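PDB 2IMF: 2-hydroxychromene-2-carboxylate isomerase from Pseudomonas putida, which catalyses the reversible, glutathione-dependent isomerization of 2-hydroxychromene-2-carboxylate to trans-o-hydroxybenzylidenepyruvate in naphthalene degradation. Local coordinates for residues 1-7 and 168-173. Numbering follows the deposited sequence.
Sequences MIVDFYF and VPTMFL. With GSH (glutathione), chain E.
The peptide bond between Val168 and Pro169 is cis, as in the cis-proline loop of thioredoxin folds, and the Val168 backbone faces glutathione: Val168 N donates to GSH O2 and GSH N2 to Val168 O, both at 2.8 Å. Beyond the proline, extended strand 170-173 runs antiparallel to strand 2-7, axes approaching to 4.7 Å, directions 161° apart. Asp4-Phe172 and Tyr6-Thr170 are hydrogen-bonded pairs (Asp4 N to Phe172 O 3.1 Å, Phe172 N to Asp4 O 2.9 Å, Tyr6 N to Thr170 O 2.8 Å, Thr170 N to Tyr6 O 3.0 Å); Phe5-Met171, between them, is non-hydrogen-bonded. On the Phe5 face, Met171 SD makes an oblique Met-aromatic contact with the Phe5 ring (SD to centroid 5.1 Å) and Phe5 CE1 meets Pro169 CB (3.7 Å), under helices 12-28 and 184-198. On the other face, Tyr6 CE1 touches Phe172 CD1 (3.5 Å), while Arg163 salt-bridges Asp4, hydrogen-bonds Tyr6 OH and makes a cation-pi contact with Phe172. Regular pairing ends at Thr170; Val168 N and O instead bond glutathione reciprocally, like antiparallel strands.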
loop_
_atom_site.group_PDB
_atom_site.type_symbol
_atom_site.label_atom_id
_atom_site.label_comp_id
_atom_site.label_asym_id
_atom_site.label_seq_id
_atom_site.Cartn_x
_atom_site.Cartn_y
_atom_site.Cartn_z
ATOM N N MET A 1 -4.578 -26.862 0.077
ATOM C CA MET A 1 -3.814 -25.673 -0.432
ATOM C C MET A 1 -3.138 -24.930 0.702
ATOM O O MET A 1 -3.789 -24.703 1.723
ATOM C CB MET A 1 -4.837 -24.732 -1.084
ATOM C CG MET A 1 -4.303 -23.475 -1.743
ATOM S SD MET A 1 -5.654 -22.572 -2.564
ATOM C CE MET A 1 -6.471 -23.867 -3.531
ATOM N N ILE A 2 -1.874 -24.531 0.504
ATOM C CA ILE A 2 -1.043 -23.910 1.577
ATOM C C ILE A 2 -0.577 -22.501 1.253
ATOM O O ILE A 2 0.014 -22.251 0.198
ATOM C CB ILE A 2 0.244 -24.743 1.901
ATOM C CG1 ILE A 2 -0.118 -26.124 2.472
ATOM C CG2 ILE A 2 1.056 -24.095 2.947
ATOM C CD1 ILE A 2 1.039 -27.151 2.481
ATOM N N VAL A 3 -0.791 -21.607 2.215
ATOM C CA VAL A 3 -0.233 -20.221 2.123
ATOM C C VAL A 3 0.745 -19.998 3.265
ATOM O O VAL A 3 0.422 -20.306 4.429
ATOM C CB VAL A 3 -1.379 -19.222 2.177
ATOM C CG1 VAL A 3 -0.903 -17.803 2.428
ATOM C CG2 VAL A 3 -2.176 -19.330 0.871
ATOM N N ASP A 4 1.932 -19.506 2.992
ATOM C CA ASP A 4 2.840 -19.082 4.019
ATOM C C ASP A 4 2.539 -17.622 4.390
ATOM O O ASP A 4 2.456 -16.770 3.504
ATOM C CB ASP A 4 4.267 -19.248 3.519
ATOM C CG ASP A 4 4.622 -20.732 3.223
ATOM O OD1 ASP A 4 3.963 -21.664 3.775
ATOM O OD2 ASP A 4 5.530 -20.955 2.439
ATOM N N PHE A 5 2.386 -17.374 5.674
ATOM C CA PHE A 5 2.058 -16.049 6.215
ATOM C C PHE A 5 3.107 -15.593 7.151
ATOM O O PHE A 5 3.406 -16.261 8.158
ATOM C CB PHE A 5 0.711 -16.209 6.888
ATOM C CG PHE A 5 0.201 -14.981 7.623
ATOM C CD1 PHE A 5 0.318 -13.671 7.115
ATOM C CD2 PHE A 5 -0.538 -15.180 8.813
ATOM C CE1 PHE A 5 -0.218 -12.570 7.798
ATOM C CE2 PHE A 5 -1.072 -14.062 9.511
ATOM C CZ PHE A 5 -0.854 -12.747 8.993
ATOM N N TYR A 6 3.595 -14.393 6.876
ATOM C CA TYR A 6 4.671 -13.791 7.674
ATOM C C TYR A 6 4.126 -12.542 8.334
ATOM O O TYR A 6 3.568 -11.673 7.670
ATOM C CB TYR A 6 5.845 -13.379 6.796
ATOM C CG TYR A 6 6.520 -14.552 6.182
ATOM C CD1 TYR A 6 6.005 -15.214 5.010
ATOM C CD2 TYR A 6 7.587 -15.107 6.822
ATOM C CE1 TYR A 6 6.643 -16.319 4.463
ATOM C CE2 TYR A 6 8.255 -16.295 6.282
ATOM C CZ TYR A 6 7.724 -16.825 5.107
ATOM O OH TYR A 6 8.335 -18.006 4.586
ATOM N N PHE A 7 4.237 -12.437 9.649
ATOM C CA PHE A 7 3.643 -11.335 10.403
ATOM C C PHE A 7 4.573 -10.993 11.579
ATOM O O PHE A 7 5.450 -11.792 11.966
ATOM C CB PHE A 7 2.243 -11.701 10.938
ATOM C CG PHE A 7 2.262 -12.823 11.958
ATOM C CD1 PHE A 7 2.302 -14.146 11.567
ATOM C CD2 PHE A 7 2.337 -12.559 13.293
ATOM C CE1 PHE A 7 2.337 -15.156 12.514
ATOM C CE2 PHE A 7 2.457 -13.553 14.220
ATOM C CZ PHE A 7 2.425 -14.870 13.797
ATOM N N VAL A 168 5.738 -6.797 6.574
ATOM C CA VAL A 168 4.632 -7.650 7.001
ATOM C C VAL A 168 3.348 -6.870 6.797
ATOM O O VAL A 168 3.325 -5.639 6.832
ATOM C CB VAL A 168 4.752 -8.121 8.461
ATOM C CG1 VAL A 168 5.956 -9.005 8.604
ATOM C CG2 VAL A 168 4.902 -6.890 9.442
ATOM N N PRO A 169 2.227 -7.528 6.555
ATOM C CA PRO A 169 2.055 -8.994 6.356
ATOM C C PRO A 169 2.540 -9.379 4.968
ATOM O O PRO A 169 2.294 -8.671 3.997
ATOM C CB PRO A 169 0.520 -9.203 6.461
ATOM C CG PRO A 169 -0.052 -7.831 5.980
ATOM C CD PRO A 169 0.965 -6.764 6.414
ATOM N N THR A 170 3.176 -10.559 4.888
ATOM C CA THR A 170 3.666 -11.074 3.593
ATOM C C THR A 170 3.075 -12.480 3.460
ATOM O O THR A 170 3.056 -13.246 4.428
ATOM C CB THR A 170 5.188 -10.993 3.456
ATOM O OG1 THR A 170 5.528 -9.605 3.437
ATOM C CG2 THR A 170 5.598 -11.565 2.111
ATOM N N MET A 171 2.607 -12.785 2.253
ATOM C CA MET A 171 1.925 -14.075 1.973
ATOM C C MET A 171 2.593 -14.684 0.763
ATOM O O MET A 171 2.837 -13.951 -0.223
ATOM C CB MET A 171 0.411 -13.970 1.716
ATOM C CG MET A 171 -0.366 -13.618 2.953
ATOM S SD MET A 171 -0.274 -11.944 3.631
ATOM C CE MET A 171 -0.612 -10.888 2.213
ATOM N N PHE A 172 2.808 -16.018 0.743
ATOM C CA PHE A 172 3.309 -16.698 -0.484
ATOM C C PHE A 172 2.312 -17.779 -0.794
ATOM O O PHE A 172 1.869 -18.517 0.101
ATOM C CB PHE A 172 4.660 -17.385 -0.284
ATOM C CG PHE A 172 5.866 -16.483 -0.150
ATOM C CD1 PHE A 172 6.116 -15.837 1.052
ATOM C CD2 PHE A 172 6.726 -16.315 -1.209
ATOM C CE1 PHE A 172 7.251 -15.045 1.190
ATOM C CE2 PHE A 172 7.857 -15.535 -1.083
ATOM C CZ PHE A 172 8.120 -14.922 0.099
ATOM N N LEU A 173 2.143 -17.959 -2.095
ATOM C CA LEU A 173 1.493 -19.154 -2.688
ATOM C C LEU A 173 2.419 -19.568 -3.808
ATOM O O LEU A 173 2.629 -18.832 -4.794
ATOM C CB LEU A 173 0.130 -18.825 -3.185
ATOM C CG LEU A 173 -0.549 -20.019 -3.844
ATOM C CD1 LEU A 173 -0.756 -21.132 -2.825
ATOM C CD2 LEU A 173 -1.872 -19.475 -4.265
HETATM N N1 GSH E . -0.614 -1.169 2.048
HETATM C CA1 GSH E . -0.364 -2.077 3.122
HETATM C C1 GSH E . -1.511 -2.915 3.559
HETATM O O11 GSH E . -1.312 -3.898 4.277
HETATM O O12 GSH E . -2.585 -2.336 3.282
HETATM C CB1 GSH E . 0.751 -1.625 4.057
HETATM C CG1 GSH E . 1.487 -2.701 4.854
HETATM C CD1 GSH E . 2.544 -2.080 5.724
HETATM O OE1 GSH E . 2.718 -0.763 5.699
HETATM N N2 GSH E . 3.266 -2.832 6.521
HETATM C CA2 GSH E . 4.423 -2.355 7.268
HETATM C C2 GSH E . 5.710 -2.715 6.664
HETATM O O2 GSH E . 5.879 -3.980 6.221
HETATM C CB2 GSH E . 4.350 -2.971 8.702
HETATM S SG2 GSH E . 2.992 -2.255 9.706
HETATM N N3 GSH E . 6.653 -1.830 6.520
HETATM C CA3 GSH E . 7.830 -2.163 5.718
HETATM C C3 GSH E . 7.884 -1.225 4.534
HETATM O O31 GSH E . 8.809 -1.385 3.717
HETATM O O32 GSH E . 7.039 -0.275 4.432
#